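Local atomic coordinates of 2''-aminoglycoside nucleotidyltransferase (Klebsiella pneumoniae, PDB entry 4WQK), a protein that confers resistance to kanamycin, gentamicin, tobramycin and related aminoglycosides by transferring a nucleotide from a nucleoside triphosphate to their 2''-hydroxyl group. Residues A[28-33]-A[44-49]. Residues are numbered along the deposited sequence; the frame is centred on the assembly and turned at random.
Sequences GGWAID and DDIDLT. With MG (magnesium ion), chain B.
D47 meets G28, and the D45 carbonyl and I46 meet W30, in the nucleotidyltransferase fold, where a Gly-Gly pair at the start of a helix is followed in the chain by an Asp-X-Asp motif at the beginning of a strand. D45 and D47 bind a magnesium ion beside the helix start. The CB of D45 points away from the helix, but a chi1 of 63° sets CG between backbone N and carbonyl carbon, and the carboxylate comes back nearer, OD1 lying 2.0 Å from the ion. Its carbonyl O lies at the edge of the W30 indole, 3.6 Å from CD1, and accepts a hydrogen bond from a metal-bound water. I46, apolar, suits the buried side of the strand: its CG1 meets W30 CD1 at 4.0 Å, while Q6 of helix 5-19 takes the indole N-H. D47 points toward the helix. Its OD2 binds the ion, whereas OD1 goes to a second magnesium that D45 and D87, the latter probably the proton acceptor, also ligate. G28 suits this approach, its CA 4.1 Å from D47 OD2, where a side chain would collide. Helix residues reach the ion through water: a metal-bound one accepts from G29 N, and another water accepts from W30 N and D47 N, each at 3.0 Å.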
ATOM      1  N   GLY A  28       2.627  -0.447  -0.075  1.00 18.10           N
ATOM      2  CA  GLY A  28       3.835  -1.026   0.464  1.00 19.30           C
ATOM      3  C   GLY A  28       4.692  -1.737  -0.580  1.00 20.78           C
ATOM      4  O   GLY A  28       4.772  -1.318  -1.728  1.00 18.41           O
ATOM      5  N   GLY A  29       5.358  -2.807  -0.158  1.00 21.00           N
ATOM      6  CA  GLY A  29       6.358  -3.453  -0.973  1.00 20.31           C
ATOM      7  C   GLY A  29       5.748  -4.030  -2.236  1.00 17.00           C
ATOM      8  O   GLY A  29       6.351  -4.000  -3.308  1.00 18.20           O
ATOM      9  N   TRP A  30       4.534  -4.574  -2.138  1.00 16.40           N
ATOM     10  CA  TRP A  30       3.889  -5.069  -3.352  1.00 18.09           C
ATOM     11  C   TRP A  30       3.540  -3.931  -4.326  1.00 15.41           C
ATOM     12  O   TRP A  30       3.539  -4.153  -5.530  1.00 18.05           O
ATOM     13  CB  TRP A  30       2.619  -5.873  -3.007  1.00 19.44           C
ATOM     14  CG  TRP A  30       2.882  -7.352  -2.973  1.00 17.66           C
ATOM     15  CD1 TRP A  30       2.872  -8.155  -1.880  1.00 21.19           C
ATOM     16  CD2 TRP A  30       3.234  -8.174  -4.087  1.00 17.76           C
ATOM     17  NE1 TRP A  30       3.165  -9.452  -2.254  1.00 19.60           N
ATOM     18  CE2 TRP A  30       3.377  -9.495  -3.605  1.00 17.65           C
ATOM     19  CE3 TRP A  30       3.412  -7.925  -5.447  1.00 18.49           C
ATOM     20  CZ2 TRP A  30       3.736 -10.571  -4.442  1.00 22.03           C
ATOM     21  CZ3 TRP A  30       3.766  -8.978  -6.277  1.00 22.89           C
ATOM     22  CH2 TRP A  30       3.929 -10.294  -5.767  1.00 23.98           C
ATOM     23  N   ALA A  31       3.285  -2.717  -3.810  1.00 15.34           N
ATOM     24  CA  ALA A  31       2.986  -1.589  -4.715  1.00 15.48           C
ATOM     25  C   ALA A  31       4.212  -1.202  -5.506  1.00 15.10           C
ATOM     26  O   ALA A  31       4.131  -0.847  -6.726  1.00 16.40           O
ATOM     27  CB  ALA A  31       2.483  -0.380  -3.963  1.00 14.71           C
ATOM     28  N   ILE A  32       5.380  -1.254  -4.851  1.00 14.94           N
ATOM     29  CA  ILE A  32       6.644  -1.007  -5.547  1.00 15.24           C
ATOM     30  C   ILE A  32       6.837  -2.032  -6.686  1.00 18.61           C
ATOM     31  O   ILE A  32       7.117  -1.654  -7.821  1.00 18.76           O
ATOM     32  CB  ILE A  32       7.843  -1.058  -4.562  1.00 16.34           C
ATOM     33  CG1 ILE A  32       7.667   0.050  -3.508  1.00 17.42           C
ATOM     34  CG2 ILE A  32       9.195  -0.963  -5.303  1.00 18.46           C
ATOM     35  CD1 ILE A  32       8.672  -0.041  -2.364  1.00 21.91           C
ATOM     36  N   ASP A  33       6.647  -3.310  -6.382  1.00 16.71           N
ATOM     37  CA  ASP A  33       6.840  -4.355  -7.396  1.00 17.52           C
ATOM     38  C   ASP A  33       5.786  -4.235  -8.488  1.00 17.05           C
ATOM     39  O   ASP A  33       6.122  -4.449  -9.660  1.00 19.93           O
ATOM     40  CB  ASP A  33       6.797  -5.743  -6.757  1.00 20.88           C
ATOM     41  CG  ASP A  33       8.090  -6.091  -6.031  1.00 25.51           C
ATOM     42  OD1 ASP A  33       9.000  -5.210  -5.859  1.00 24.79           O
ATOM     43  OD2 ASP A  33       8.230  -7.273  -5.631  1.00 25.50           O
ATOM     44  N   ASP A  44       6.567  -9.985   3.260  1.00 28.20           N
ATOM     45  CA  ASP A  44       6.038 -10.556   4.494  1.00 28.82           C
ATOM     46  C   ASP A  44       4.511 -10.588   4.484  1.00 27.53           C
ATOM     47  O   ASP A  44       3.897 -11.441   5.132  1.00 34.64           O
ATOM     48  CB  ASP A  44       6.499  -9.749   5.722  1.00 34.20           C
ATOM     49  CG  ASP A  44       7.964  -9.965   6.077  1.00 50.99           C
ATOM     50  OD1 ASP A  44       8.621 -10.902   5.554  1.00 42.02           O
ATOM     51  OD2 ASP A  44       8.447  -9.179   6.923  1.00 55.19           O
ATOM     52  N   ASP A  45       3.917  -9.637   3.778  1.00 22.96           N
ATOM     53  CA  ASP A  45       2.464  -9.545   3.723  1.00 23.67           C
ATOM     54  C   ASP A  45       2.015  -8.748   2.508  1.00 21.31           C
ATOM     55  O   ASP A  45       2.848  -8.324   1.710  1.00 23.02           O
ATOM     56  CB  ASP A  45       1.913  -8.931   5.014  1.00 26.86           C
ATOM     57  CG  ASP A  45       2.367  -7.506   5.238  1.00 28.27           C
ATOM     58  OD1 ASP A  45       2.802  -6.823   4.295  1.00 27.07           O
ATOM     59  OD2 ASP A  45       2.305  -7.064   6.398  1.00 42.20           O
ATOM     60  N   ILE A  46       0.700  -8.584   2.353  1.00 17.93           N
ATOM     61  CA  ILE A  46       0.136  -7.805   1.275  1.00 16.68           C
ATOM     62  C   ILE A  46      -0.510  -6.567   1.903  1.00 19.34           C
ATOM     63  O   ILE A  46      -1.386  -6.709   2.736  1.00 18.27           O
ATOM     64  CB  ILE A  46      -0.935  -8.575   0.499  1.00 17.05           C
ATOM     65  CG1 ILE A  46      -0.325  -9.833  -0.136  1.00 19.06           C
ATOM     66  CG2 ILE A  46      -1.540  -7.739  -0.608  1.00 18.41           C
ATOM     67  CD1 ILE A  46      -1.356 -10.899  -0.363  1.00 23.06           C
ATOM     68  N   ASP A  47      -0.082  -5.381   1.493  1.00 18.13           N
ATOM     69  CA  ASP A  47      -0.680  -4.138   2.003  1.00 17.65           C
ATOM     70  C   ASP A  47      -1.757  -3.650   1.057  1.00 15.74           C
ATOM     71  O   ASP A  47      -1.549  -3.582  -0.165  1.00 16.51           O
ATOM     72  CB  ASP A  47       0.381  -3.070   2.193  1.00 19.36           C
ATOM     73  CG  ASP A  47       1.442  -3.510   3.214  1.00 20.57           C
ATOM     74  OD1 ASP A  47       1.263  -3.314   4.422  1.00 30.13           O
ATOM     75  OD2 ASP A  47       2.454  -4.106   2.829  1.00 28.74           O
ATOM     76  N   LEU A  48      -2.909  -3.293   1.628  1.00 17.06           N
ATOM     77  CA  LEU A  48      -4.019  -2.790   0.820  1.00 17.04           C
ATOM     78  C   LEU A  48      -4.522  -1.500   1.390  1.00 14.65           C
ATOM     79  O   LEU A  48      -4.607  -1.334   2.611  1.00 17.77           O
ATOM     80  CB  LEU A  48      -5.212  -3.766   0.809  1.00 17.41           C
ATOM     81  CG  LEU A  48      -4.935  -5.163   0.258  1.00 18.25           C
ATOM     82  CD1 LEU A  48      -6.110  -6.106   0.522  1.00 21.90           C
ATOM     83  CD2 LEU A  48      -4.661  -5.081  -1.265  1.00 21.38           C
ATOM     84  N   THR A  49      -4.905  -0.601   0.486  1.00 14.71           N
ATOM     85  CA  THR A  49      -5.579   0.630   0.863  1.00 14.38           C
ATOM     86  C   THR A  49      -7.020   0.526   0.332  1.00 14.74           C
ATOM     87  O   THR A  49      -7.236   0.206  -0.832  1.00 14.90           O
ATOM     88  CB  THR A  49      -4.864   1.844   0.277  1.00 16.48           C
ATOM     89  OG1 THR A  49      -3.519   1.902   0.784  1.00 17.79           O
ATOM     90  CG2 THR A  49      -5.588   3.117   0.694  1.00 18.61           C
TER
HETATM   91 MG    MG B 201       3.749  -5.101   4.037  0.81 23.28          MG
HETATM   92  O   HOH W   1       5.203  -3.420   3.064  1.00 35.29           O
HETATM   93  O   HOH W   2       2.502  -4.819   0.037  1.00 20.13           O
HETATM   94  O   HOH W   3       4.286  -6.011   1.978  1.00 27.56           O
HETATM   95  O   HOH W   4       4.109  -3.529   4.879  1.00 35.54           O
HETATM   96  O   HOH W   5       5.322  -5.837   5.013  1.00 25.66           O